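Local coordinates for LRR receptor-like serine/threonine-protein kinase RGI3 (Arabidopsis thaliana, PDB 5HZ0) that acts with related RGI proteins as a receptor whose extracellular leucine-rich repeat domain binds RGF peptide hormones, which maintain the postembryonic root stem cell niche, at residues I222-G227 with P247-N252; K230-L235 with G251-L256; L382-S387 with N406-A411. The protein carries 5 engineered substitutions. All coordinates share one frame; numbering follows the deposited sequence.

Contact 1 (I222-G227 with P247-N252); sequences IPTTIG and PTELGN
Ile222 and Pro247 meet at about a right angle where successive turns of the leucine-rich repeat solenoid stack. The proline ring packs on the isoleucine through CG and CD: Pro247 CG lies 3.7 Å from Ile222 CG2 and also rests on the Ile222 carbonyl oxygen. A chi1 of -63° sets CG1 of Ile222 beside the backbone N and CG2 anti to it, and CG2 is the branch that meets the ring. Deeper in, Ile226 CG2 and Leu250 CD2 touch at 3.7 Å, the two side chains running side by side in the same direction. Gly227 completes the buried part, its CA 3.3 Å from Glu249 O; a side chain at that position would probably run into Glu249 CB. The outer side is looser and more polar. There Thr224 CG2 faces the carboxylate of Glu249, whose chain turns about its CB-CG bond (chi2 70°), and no hydrogen bond links the two segments anywhere. Each is held instead by its own 3-10 turns, such as Gly227 N to Thr224 O. The first segment lies between strands 210-212 and 234-236, the second in the following loop before strand 258-260, with Ile226 also packing on Leu232 and Leu250 on Phe261.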
ATOM      1  N   ILE A 222      -6.002 -24.824  -4.098  1.00 14.25           N
ATOM      2  CA  ILE A 222      -4.714 -25.157  -3.479  1.00 13.70           C
ATOM      3  C   ILE A 222      -4.689 -26.652  -3.207  1.00  9.18           C
ATOM      4  O   ILE A 222      -5.516 -27.167  -2.451  1.00  6.51           O
ATOM      5  CB  ILE A 222      -4.482 -24.361  -2.159  1.00  2.00           C
ATOM      6  CG1 ILE A 222      -4.421 -22.867  -2.461  1.00  2.00           C
ATOM      7  CG2 ILE A 222      -3.177 -24.789  -1.496  1.00  2.00           C
ATOM      8  CD1 ILE A 222      -4.919 -21.996  -1.355  1.00  2.00           C
ATOM      9  N   PRO A 223      -3.768 -27.365  -3.861  1.00  6.45           N
ATOM     10  CA  PRO A 223      -3.789 -28.822  -3.715  1.00  4.16           C
ATOM     11  C   PRO A 223      -3.608 -29.280  -2.272  1.00 13.48           C
ATOM     12  O   PRO A 223      -2.752 -28.799  -1.542  1.00 24.29           O
ATOM     13  CB  PRO A 223      -2.636 -29.296  -4.609  1.00  2.00           C
ATOM     14  CG  PRO A 223      -1.856 -28.062  -4.943  1.00  9.24           C
ATOM     15  CD  PRO A 223      -2.830 -26.924  -4.903  1.00  3.77           C
ATOM     16  N   THR A 224      -4.464 -30.203  -1.871  1.00 11.11           N
ATOM     17  CA  THR A 224      -4.420 -30.801  -0.557  1.00  9.82           C
ATOM     18  C   THR A 224      -3.048 -31.432  -0.248  1.00 12.65           C
ATOM     19  O   THR A 224      -2.584 -31.403   0.895  1.00 13.11           O
ATOM     20  CB  THR A 224      -5.530 -31.855  -0.452  1.00  8.46           C
ATOM     21  OG1 THR A 224      -6.800 -31.201  -0.553  1.00 13.64           O
ATOM     22  CG2 THR A 224      -5.474 -32.548   0.879  1.00 12.95           C
ATOM     23  N   THR A 225      -2.400 -31.963  -1.281  1.00  2.00           N
ATOM     24  CA  THR A 225      -1.105 -32.602  -1.168  1.00  2.00           C
ATOM     25  C   THR A 225      -0.032 -31.708  -0.562  1.00 10.65           C
ATOM     26  O   THR A 225       0.970 -32.200  -0.044  1.00  9.21           O
ATOM     27  CB  THR A 225      -0.599 -33.033  -2.520  1.00  4.16           C
ATOM     28  OG1 THR A 225      -0.550 -31.888  -3.383  1.00  5.12           O
ATOM     29  CG2 THR A 225      -1.526 -34.074  -3.110  1.00 12.77           C
ATOM     30  N   ILE A 226      -0.242 -30.399  -0.634  1.00 10.32           N
ATOM     31  CA  ILE A 226       0.691 -29.454  -0.041  1.00 13.36           C
ATOM     32  C   ILE A 226       0.844 -29.665   1.482  1.00 11.96           C
ATOM     33  O   ILE A 226       1.865 -29.320   2.062  1.00 12.03           O
ATOM     34  CB  ILE A 226       0.344 -27.996  -0.451  1.00  5.62           C
ATOM     35  CG1 ILE A 226       0.819 -27.764  -1.879  1.00  7.97           C
ATOM     36  CG2 ILE A 226       0.999 -26.972   0.461  1.00  8.72           C
ATOM     37  CD1 ILE A 226       1.403 -26.398  -2.108  1.00 13.74           C
ATOM     38  N   GLY A 227      -0.137 -30.303   2.109  1.00 10.55           N
ATOM     39  CA  GLY A 227      -0.051 -30.576   3.537  1.00 15.98           C
ATOM     40  C   GLY A 227       0.872 -31.740   3.890  1.00 21.92           C
ATOM     41  O   GLY A 227       1.145 -32.004   5.058  1.00 27.16           O
ATOM     42  N   PRO A 247      -6.779 -25.876   2.298  1.00  2.49           N
ATOM     43  CA  PRO A 247      -6.594 -27.257   2.761  1.00  2.57           C
ATOM     44  C   PRO A 247      -6.355 -27.322   4.270  1.00 10.15           C
ATOM     45  O   PRO A 247      -5.539 -26.594   4.830  1.00 10.04           O
ATOM     46  CB  PRO A 247      -5.343 -27.721   2.013  1.00  2.00           C
ATOM     47  CG  PRO A 247      -5.260 -26.859   0.822  1.00  7.60           C
ATOM     48  CD  PRO A 247      -5.859 -25.524   1.202  1.00  6.70           C
ATOM     49  N   THR A 248      -7.113 -28.190   4.916  1.00 10.03           N
ATOM     50  CA  THR A 248      -6.952 -28.496   6.321  1.00  7.69           C
ATOM     51  C   THR A 248      -5.541 -29.020   6.595  1.00 15.41           C
ATOM     52  O   THR A 248      -4.913 -28.713   7.620  1.00 10.90           O
ATOM     53  CB  THR A 248      -7.988 -29.568   6.706  1.00  8.35           C
ATOM     54  OG1 THR A 248      -9.157 -28.919   7.216  1.00 10.34           O
ATOM     55  CG2 THR A 248      -7.443 -30.524   7.738  1.00 15.82           C
ATOM     56  N   GLU A 249      -5.044 -29.795   5.642  1.00  8.36           N
ATOM     57  CA  GLU A 249      -3.789 -30.497   5.787  1.00  8.27           C
ATOM     58  C   GLU A 249      -2.593 -29.582   6.037  1.00 11.83           C
ATOM     59  O   GLU A 249      -1.551 -30.059   6.474  1.00  7.19           O
ATOM     60  CB  GLU A 249      -3.546 -31.363   4.553  1.00 10.51           C
ATOM     61  CG  GLU A 249      -4.415 -32.610   4.506  1.00  2.00           C
ATOM     62  CD  GLU A 249      -5.858 -32.304   4.246  1.00  9.76           C
ATOM     63  OE1 GLU A 249      -6.140 -31.226   3.674  1.00 14.86           O
ATOM     64  OE2 GLU A 249      -6.713 -33.139   4.600  1.00 11.89           O
ATOM     65  N   LEU A 250      -2.733 -28.286   5.751  1.00  2.00           N
ATOM     66  CA  LEU A 250      -1.669 -27.327   6.041  1.00 14.43           C
ATOM     67  C   LEU A 250      -1.306 -27.305   7.537  1.00 17.01           C
ATOM     68  O   LEU A 250      -0.175 -26.988   7.894  1.00 22.31           O
ATOM     69  CB  LEU A 250      -2.035 -25.917   5.572  1.00  7.80           C
ATOM     70  CG  LEU A 250      -1.896 -25.655   4.080  1.00 11.58           C
ATOM     71  CD1 LEU A 250      -2.398 -24.261   3.741  1.00 13.84           C
ATOM     72  CD2 LEU A 250      -0.462 -25.833   3.629  1.00  7.51           C
ATOM     73  N   GLY A 251      -2.256 -27.668   8.396  1.00  5.66           N
ATOM     74  CA  GLY A 251      -1.981 -27.794   9.812  1.00  9.45           C
ATOM     75  C   GLY A 251      -0.943 -28.858  10.154  1.00 12.61           C
ATOM     76  O   GLY A 251      -0.496 -28.952  11.295  1.00 17.09           O
ATOM     77  N   ASN A 252      -0.577 -29.658   9.159  1.00 11.24           N
ATOM     78  CA  ASN A 252       0.406 -30.746   9.270  1.00 14.70           C
ATOM     79  C   ASN A 252       1.842 -30.366   8.888  1.00 15.35           C
ATOM     80  O   ASN A 252       2.682 -31.236   8.673  1.00 18.92           O
ATOM     81  CB  ASN A 252      -0.042 -31.982   8.480  1.00 10.49           C
ATOM     82  CG  ASN A 252      -1.445 -32.398   8.822  1.00 13.76           C
ATOM     83  OD1 ASN A 252      -1.927 -32.123   9.924  1.00 14.41           O
ATOM     84  ND2 ASN A 252      -2.126 -33.045   7.872  1.00 12.33           N
TER

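Contact 2 (K230-L235 with G251-L256); sequences KKLQSL and GNCPEL
Lys230 lays its aliphatic chain alongside Asn252, CD 3.7 Å from Asn252 O, at the place where one leucine-rich repeat coil passes over the next. Its ammonium has a weak hydrogen bond to Gly227 O, and its carbonyl oxygen lies against Pro254 CD. Lys231 turns away from the second segment, and its NZ forms a salt bridge with Glu207 in the preceding coil. Its backbone oxygen lies near Glu255 OE1, two acceptors with no bond between them, and its NZ stays 6.3 Å from Glu255 OE2.

Leu232 is buried. With CG anti to the backbone N (chi1 -169°), it lies side by side with Leu256, CG to Leu256 CD1 3.9 Å, while its CD2 reaches Cys253 SG at 4.2 Å. The thiol sulfur is thus part of the apolar packing.

Gln233 has the one side-chain hydrogen bond between the segments, a weak and bent one: NE2 to Glu255 OE1, 3.1 Å with an N-H...O angle of 126°. The amide and carboxylate planes stand 66° apart, and both chains run extended beyond CG to meet at the surface. Along the backbone, Gln233 CA makes a CA-H...O contact with Glu255 O, and Leu256 CA returns one to Gln233 O. The type I turn from Cys253 to Leu256 brings this stretch beside the start of strand 234-236.

Ser234 faces the other way, its OG bonded to Asn210 and Tyr212 of the neighbouring coil. Leu235, pointing toward the second segment, makes the last apolar touch, CB to Leu256 CD1 at 4.5 Å.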
ATOM      1  N   LYS A 230       6.545 -31.787   4.734  1.00 11.22           N
ATOM      2  CA  LYS A 230       6.850 -31.638   6.165  1.00 10.67           C
ATOM      3  C   LYS A 230       7.882 -30.562   6.476  1.00 10.74           C
ATOM      4  O   LYS A 230       7.949 -30.095   7.609  1.00  9.74           O
ATOM      5  CB  LYS A 230       7.279 -32.965   6.808  1.00 11.23           C
ATOM      6  CG  LYS A 230       6.290 -34.119   6.641  1.00 18.96           C
ATOM      7  CD  LYS A 230       4.836 -33.745   7.013  1.00 28.55           C
ATOM      8  CE  LYS A 230       3.890 -34.940   6.773  1.00 31.78           C
ATOM      9  NZ  LYS A 230       2.443 -34.589   6.663  1.00 33.40           N
ATOM     10  N   LYS A 231       8.674 -30.165   5.479  1.00  9.81           N
ATOM     11  CA  LYS A 231       9.676 -29.119   5.665  1.00  9.92           C
ATOM     12  C   LYS A 231       9.204 -27.729   5.237  1.00 11.30           C
ATOM     13  O   LYS A 231       9.967 -26.767   5.344  1.00 18.85           O
ATOM     14  CB  LYS A 231      10.980 -29.447   4.923  1.00 12.25           C
ATOM     15  CG  LYS A 231      11.505 -30.863   5.081  1.00  7.27           C
ATOM     16  CD  LYS A 231      11.984 -31.137   6.475  1.00 19.74           C
ATOM     17  CE  LYS A 231      12.764 -32.446   6.519  1.00 28.99           C
ATOM     18  NZ  LYS A 231      13.931 -32.421   5.583  1.00 32.37           N
ATOM     19  N   LEU A 232       7.966 -27.623   4.749  1.00  7.88           N
ATOM     20  CA  LEU A 232       7.419 -26.352   4.243  1.00  5.56           C
ATOM     21  C   LEU A 232       7.494 -25.196   5.251  1.00  6.13           C
ATOM     22  O   LEU A 232       7.067 -25.325   6.394  1.00  2.00           O
ATOM     23  CB  LEU A 232       5.964 -26.546   3.808  1.00 12.74           C
ATOM     24  CG  LEU A 232       5.291 -25.418   3.015  1.00 11.46           C
ATOM     25  CD1 LEU A 232       6.047 -25.200   1.721  1.00  2.08           C
ATOM     26  CD2 LEU A 232       3.815 -25.731   2.739  1.00  2.00           C
ATOM     27  N   GLN A 233       8.023 -24.062   4.819  1.00  2.03           N
ATOM     28  CA  GLN A 233       8.199 -22.917   5.712  1.00 10.11           C
ATOM     29  C   GLN A 233       7.376 -21.716   5.251  1.00 13.80           C
ATOM     30  O   GLN A 233       6.619 -21.129   6.024  1.00 16.74           O
ATOM     31  CB  GLN A 233       9.682 -22.552   5.906  1.00  2.34           C
ATOM     32  CG  GLN A 233      10.558 -23.766   6.211  1.00  8.29           C
ATOM     33  CD  GLN A 233      11.971 -23.411   6.661  1.00 15.32           C
ATOM     34  OE1 GLN A 233      12.316 -22.243   6.814  1.00 16.33           O
ATOM     35  NE2 GLN A 233      12.797 -24.431   6.864  1.00 14.23           N
ATOM     36  N   SER A 234       7.600 -21.283   4.022  1.00  2.28           N
ATOM     37  CA  SER A 234       6.877 -20.120   3.536  1.00  5.47           C
ATOM     38  C   SER A 234       6.083 -20.436   2.272  1.00 11.69           C
ATOM     39  O   SER A 234       6.582 -21.036   1.316  1.00 14.49           O
ATOM     40  CB  SER A 234       7.821 -18.942   3.319  1.00  2.67           C
ATOM     41  OG  SER A 234       8.836 -19.281   2.396  1.00  7.13           O
ATOM     42  N   LEU A 235       4.819 -20.064   2.300  1.00  2.04           N
ATOM     43  CA  LEU A 235       3.950 -20.280   1.163  1.00 16.60           C
ATOM     44  C   LEU A 235       3.417 -18.905   0.705  1.00  9.84           C
ATOM     45  O   LEU A 235       2.572 -18.304   1.371  1.00  3.66           O
ATOM     46  CB  LEU A 235       2.827 -21.221   1.611  1.00  2.00           C
ATOM     47  CG  LEU A 235       1.925 -21.924   0.603  1.00 18.81           C
ATOM     48  CD1 LEU A 235       2.726 -22.770  -0.368  1.00 19.40           C
ATOM     49  CD2 LEU A 235       0.892 -22.780   1.329  1.00 12.31           C
ATOM     50  N   GLY A 251      -2.256 -27.668   8.396  1.00  5.66           N
ATOM     51  CA  GLY A 251      -1.981 -27.794   9.812  1.00  9.45           C
ATOM     52  C   GLY A 251      -0.943 -28.858  10.154  1.00 12.61           C
ATOM     53  O   GLY A 251      -0.496 -28.952  11.295  1.00 17.09           O
ATOM     54  N   ASN A 252      -0.577 -29.658   9.159  1.00 11.24           N
ATOM     55  CA  ASN A 252       0.406 -30.746   9.270  1.00 14.70           C
ATOM     56  C   ASN A 252       1.842 -30.366   8.888  1.00 15.35           C
ATOM     57  O   ASN A 252       2.682 -31.236   8.673  1.00 18.92           O
ATOM     58  CB  ASN A 252      -0.042 -31.982   8.480  1.00 10.49           C
ATOM     59  CG  ASN A 252      -1.445 -32.398   8.822  1.00 13.76           C
ATOM     60  OD1 ASN A 252      -1.927 -32.123   9.924  1.00 14.41           O
ATOM     61  ND2 ASN A 252      -2.126 -33.045   7.872  1.00 12.33           N
ATOM     62  N   CYS A 253       2.099 -29.073   8.739  1.00 12.48           N
ATOM     63  CA  CYS A 253       3.407 -28.598   8.310  1.00  9.70           C
ATOM     64  C   CYS A 253       4.033 -27.835   9.478  1.00 12.24           C
ATOM     65  O   CYS A 253       3.852 -26.624   9.615  1.00  9.25           O
ATOM     66  CB  CYS A 253       3.267 -27.678   7.095  1.00  7.54           C
ATOM     67  SG  CYS A 253       2.538 -28.461   5.622  1.00 13.19           S
ATOM     68  N   PRO A 254       4.758 -28.566  10.341  1.00  8.77           N
ATOM     69  CA  PRO A 254       5.234 -28.043  11.623  1.00  9.06           C
ATOM     70  C   PRO A 254       6.098 -26.808  11.471  1.00  9.36           C
ATOM     71  O   PRO A 254       6.148 -26.006  12.392  1.00 13.41           O
ATOM     72  CB  PRO A 254       6.064 -29.205  12.202  1.00  2.00           C
ATOM     73  CG  PRO A 254       5.617 -30.395  11.488  1.00  9.74           C
ATOM     74  CD  PRO A 254       5.237 -29.940  10.105  1.00  8.64           C
ATOM     75  N   GLU A 255       6.761 -26.652  10.333  1.00  8.43           N
ATOM     76  CA  GLU A 255       7.705 -25.551  10.155  1.00  2.00           C
ATOM     77  C   GLU A 255       7.127 -24.315   9.489  1.00  2.00           C
ATOM     78  O   GLU A 255       7.863 -23.398   9.166  1.00  6.33           O
ATOM     79  CB  GLU A 255       8.937 -26.003   9.372  1.00 11.87           C
ATOM     80  CG  GLU A 255       9.703 -27.138  10.018  1.00 20.37           C
ATOM     81  CD  GLU A 255      11.027 -27.375   9.325  1.00 44.48           C
ATOM     82  OE1 GLU A 255      11.301 -26.678   8.318  1.00 50.46           O
ATOM     83  OE2 GLU A 255      11.796 -28.253   9.780  1.00 57.22           O
ATOM     84  N   LEU A 256       5.823 -24.285   9.262  1.00  2.00           N
ATOM     85  CA  LEU A 256       5.275 -23.241   8.417  1.00  6.12           C
ATOM     86  C   LEU A 256       5.175 -21.948   9.217  1.00  2.00           C
ATOM     87  O   LEU A 256       4.435 -21.857  10.191  1.00  4.62           O
ATOM     88  CB  LEU A 256       3.894 -23.699   7.960  1.00  5.70           C
ATOM     89  CG  LEU A 256       3.140 -23.006   6.832  1.00 16.34           C
ATOM     90  CD1 LEU A 256       4.051 -22.783   5.643  1.00  2.00           C
ATOM     91  CD2 LEU A 256       1.947 -23.877   6.455  1.00  2.00           C
TER

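Contact 3 (L382-S387 with N406-A411); sequences LSNDLS and NGNRLA
Asn408 points toward the neighbouring coil, lies alongside Leu386 and takes the Leu386 backbone N-H on its OD1 at 3.0 Å, the donor tilted 29° from the amide carbonyl plane. Its ND2 is satisfied by two carbonyls just beyond the segments, Leu405 O in its own coil and Leu381 O in the preceding one. This is the asparagine ladder of leucine-rich repeats, and Asn384 stands one rung earlier, its ND2 likewise bonded to Leu381 O.

Main-chain bonds fill in around it. Ser383 N gives to Asn406 O at 2.8 Å, and Asn384 N gives to Gly407 O. Further along, Arg409 N gives to Leu386 O at 2.7 Å. Leu382, the last residue of a peptide-recognition motif, lies alongside Asn406 and also packs on the bound peptide.

Arg409 and Asp385 pair at the outer end. NE points almost straight at OD1 (3.2 Å, 168°), meeting its syn side 31° out of the carboxylate plane, and NH2 adds a weak bond to OD2. Ser387 CB sits over one guanidinium face. An alanine in place of Asp385 would probably leave Arg409 without this charge partner and its guanidinium freer to swing. The chemistry therefore divides: the buried Asn408 and a run of main-chain bonds tie coil to coil with neutral groups, whereas the charged pair involves the exposed Arg409.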
ATOM      1  N   LEU A 382     -13.450   2.511  12.406  1.00  5.71           N
ATOM      2  CA  LEU A 382     -14.471   3.221  11.650  1.00  4.49           C
ATOM      3  C   LEU A 382     -15.546   2.319  11.043  1.00  6.38           C
ATOM      4  O   LEU A 382     -15.314   1.140  10.790  1.00  6.22           O
ATOM      5  CB  LEU A 382     -13.855   4.174  10.609  1.00  5.16           C
ATOM      6  CG  LEU A 382     -13.092   3.683   9.376  1.00  6.37           C
ATOM      7  CD1 LEU A 382     -14.015   3.398   8.189  1.00  2.00           C
ATOM      8  CD2 LEU A 382     -12.048   4.698   8.989  1.00  2.21           C
ATOM      9  N   SER A 383     -16.739   2.873  10.860  1.00  4.22           N
ATOM     10  CA  SER A 383     -17.872   2.103  10.333  1.00  6.46           C
ATOM     11  C   SER A 383     -18.194   0.802  11.089  1.00  2.97           C
ATOM     12  O   SER A 383     -17.918  -0.297  10.625  1.00  2.65           O
ATOM     13  CB  SER A 383     -17.734   1.826   8.837  1.00  9.13           C
ATOM     14  OG  SER A 383     -18.779   0.962   8.428  1.00 14.64           O
ATOM     15  N   ASN A 384     -18.773   0.951  12.265  1.00  2.00           N
ATOM     16  CA  ASN A 384     -19.267  -0.175  13.028  1.00  2.00           C
ATOM     17  C   ASN A 384     -20.516   0.312  13.734  1.00  5.07           C
ATOM     18  O   ASN A 384     -21.058   1.354  13.374  1.00  6.60           O
ATOM     19  CB  ASN A 384     -18.223  -0.660  14.046  1.00  2.58           C
ATOM     20  CG  ASN A 384     -17.173  -1.561  13.424  1.00  7.04           C
ATOM     21  OD1 ASN A 384     -17.440  -2.719  13.162  1.00  2.00           O
ATOM     22  ND2 ASN A 384     -15.975  -1.029  13.193  1.00  2.00           N
ATOM     23  N   ASP A 385     -21.008  -0.477  14.680  1.00  9.66           N
ATOM     24  CA  ASP A 385     -22.103  -0.072  15.565  1.00 13.99           C
ATOM     25  C   ASP A 385     -21.678   0.414  16.949  1.00  5.97           C
ATOM     26  O   ASP A 385     -22.457   0.326  17.887  1.00  7.58           O
ATOM     27  CB  ASP A 385     -23.243  -1.089  15.641  1.00 22.08           C
ATOM     28  CG  ASP A 385     -24.557  -0.445  16.080  1.00 31.17           C
ATOM     29  OD1 ASP A 385     -24.764   0.744  15.747  1.00 34.67           O
ATOM     30  OD2 ASP A 385     -25.368  -1.104  16.767  1.00 35.22           O
ATOM     31  N   LEU A 386     -20.407   0.752  17.114  1.00  4.88           N
ATOM     32  CA  LEU A 386     -19.859   1.145  18.419  1.00  5.92           C
ATOM     33  C   LEU A 386     -20.523   2.368  19.063  1.00  6.69           C
ATOM     34  O   LEU A 386     -20.690   3.405  18.433  1.00 15.27           O
ATOM     35  CB  LEU A 386     -18.345   1.384  18.308  1.00  2.00           C
ATOM     36  CG  LEU A 386     -17.486   0.225  17.817  1.00  2.00           C
ATOM     37  CD1 LEU A 386     -16.106   0.733  17.477  1.00  4.87           C
ATOM     38  CD2 LEU A 386     -17.392  -0.827  18.899  1.00  8.59           C
ATOM     39  N   SER A 387     -20.881   2.241  20.335  1.00  4.15           N
ATOM     40  CA  SER A 387     -21.459   3.345  21.097  1.00  7.67           C
ATOM     41  C   SER A 387     -20.703   3.571  22.410  1.00 10.83           C
ATOM     42  O   SER A 387     -19.637   2.993  22.626  1.00 12.58           O
ATOM     43  CB  SER A 387     -22.927   3.081  21.392  1.00  6.12           C
ATOM     44  OG  SER A 387     -23.071   1.852  22.071  1.00  6.49           O
ATOM     45  N   ASN A 406     -14.599   7.167  13.237  1.00  6.55           N
ATOM     46  CA  ASN A 406     -15.732   7.694  12.481  1.00  9.67           C
ATOM     47  C   ASN A 406     -16.757   6.655  12.011  1.00  7.91           C
ATOM     48  O   ASN A 406     -16.410   5.509  11.741  1.00  6.52           O
ATOM     49  CB  ASN A 406     -15.234   8.564  11.317  1.00  2.14           C
ATOM     50  CG  ASN A 406     -14.299   7.825  10.390  1.00  9.12           C
ATOM     51  OD1 ASN A 406     -13.119   7.670  10.683  1.00 16.76           O
ATOM     52  ND2 ASN A 406     -14.817   7.375   9.252  1.00  6.74           N
ATOM     53  N   GLY A 407     -18.026   7.055  11.924  1.00  5.80           N
ATOM     54  CA  GLY A 407     -19.063   6.139  11.480  1.00  2.00           C
ATOM     55  C   GLY A 407     -19.506   5.142  12.531  1.00  3.17           C
ATOM     56  O   GLY A 407     -19.588   3.933  12.279  1.00  2.00           O
ATOM     57  N   ASN A 408     -19.788   5.663  13.720  1.00  2.05           N
ATOM     58  CA  ASN A 408     -20.325   4.883  14.829  1.00  2.00           C
ATOM     59  C   ASN A 408     -21.401   5.691  15.568  1.00  7.37           C
ATOM     60  O   ASN A 408     -21.890   6.696  15.048  1.00 12.67           O
ATOM     61  CB  ASN A 408     -19.205   4.466  15.797  1.00  9.30           C
ATOM     62  CG  ASN A 408     -18.299   3.392  15.222  1.00  4.29           C
ATOM     63  OD1 ASN A 408     -18.685   2.232  15.144  1.00  4.73           O
ATOM     64  ND2 ASN A 408     -17.092   3.776  14.817  1.00  2.00           N
ATOM     65  N   ARG A 409     -21.827   5.193  16.727  1.00  7.07           N
ATOM     66  CA  ARG A 409     -22.789   5.867  17.621  1.00  7.02           C
ATOM     67  C   ARG A 409     -22.211   6.563  18.851  1.00  6.55           C
ATOM     68  O   ARG A 409     -22.930   6.747  19.843  1.00  9.27           O
ATOM     69  CB  ARG A 409     -23.990   4.979  17.988  1.00 12.80           C
ATOM     70  CG  ARG A 409     -25.050   4.896  16.893  1.00 13.72           C
ATOM     71  CD  ARG A 409     -26.337   4.230  17.374  1.00 11.90           C
ATOM     72  NE  ARG A 409     -26.174   2.819  17.706  1.00 16.67           N
ATOM     73  CZ  ARG A 409     -26.453   2.305  18.902  1.00 19.23           C
ATOM     74  NH1 ARG A 409     -26.909   3.094  19.868  1.00 20.89           N
ATOM     75  NH2 ARG A 409     -26.288   1.009  19.130  1.00 12.74           N
ATOM     76  N   LEU A 410     -20.899   6.794  18.861  1.00  4.07           N
ATOM     77  CA  LEU A 410     -20.205   7.300  20.062  1.00  9.37           C
ATOM     78  C   LEU A 410     -20.861   8.532  20.691  1.00 14.36           C
ATOM     79  O   LEU A 410     -21.235   9.457  19.986  1.00 16.44           O
ATOM     80  CB  LEU A 410     -18.743   7.602  19.727  1.00  2.72           C
ATOM     81  CG  LEU A 410     -17.927   6.407  19.215  1.00  3.30           C
ATOM     82  CD1 LEU A 410     -16.557   6.860  18.719  1.00  3.97           C
ATOM     83  CD2 LEU A 410     -17.796   5.308  20.267  1.00  2.44           C
ATOM     84  N   ALA A 411     -20.993   8.538  22.020  1.00 17.59           N
ATOM     85  CA  ALA A 411     -21.696   9.622  22.729  1.00 15.98           C
ATOM     86  C   ALA A 411     -20.822  10.362  23.739  1.00  8.93           C
ATOM     87  O   ALA A 411     -19.673   9.992  23.965  1.00 11.41           O
ATOM     88  CB  ALA A 411     -22.962   9.094  23.409  1.00  3.71           C
TER

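How the contacts relate
Contacts 1 and 2 form one continuous patch of the solenoid, their centres 10 Å apart and Gly251 and Asn252 common to both. They meet chiefly around Ile226, whose CG2 lies 3.8 Å from Leu232 CD2 and whose O lies 3.7 Å from Cys253 SG, so the packing of the 3-10 turns runs on into that of Leu232 and Cys253, in the loops leading to strands 234-236 and 258-260. Contact 3 is a separate site further along the same superhelix, its centre 40 Å from each of the others, with nearest atoms about 27 Å from contact 1 and 28 Å from contact 2. All three join adjacent coils, but only contact 3 holds a residue of the peptide-recognition motifs, Leu382.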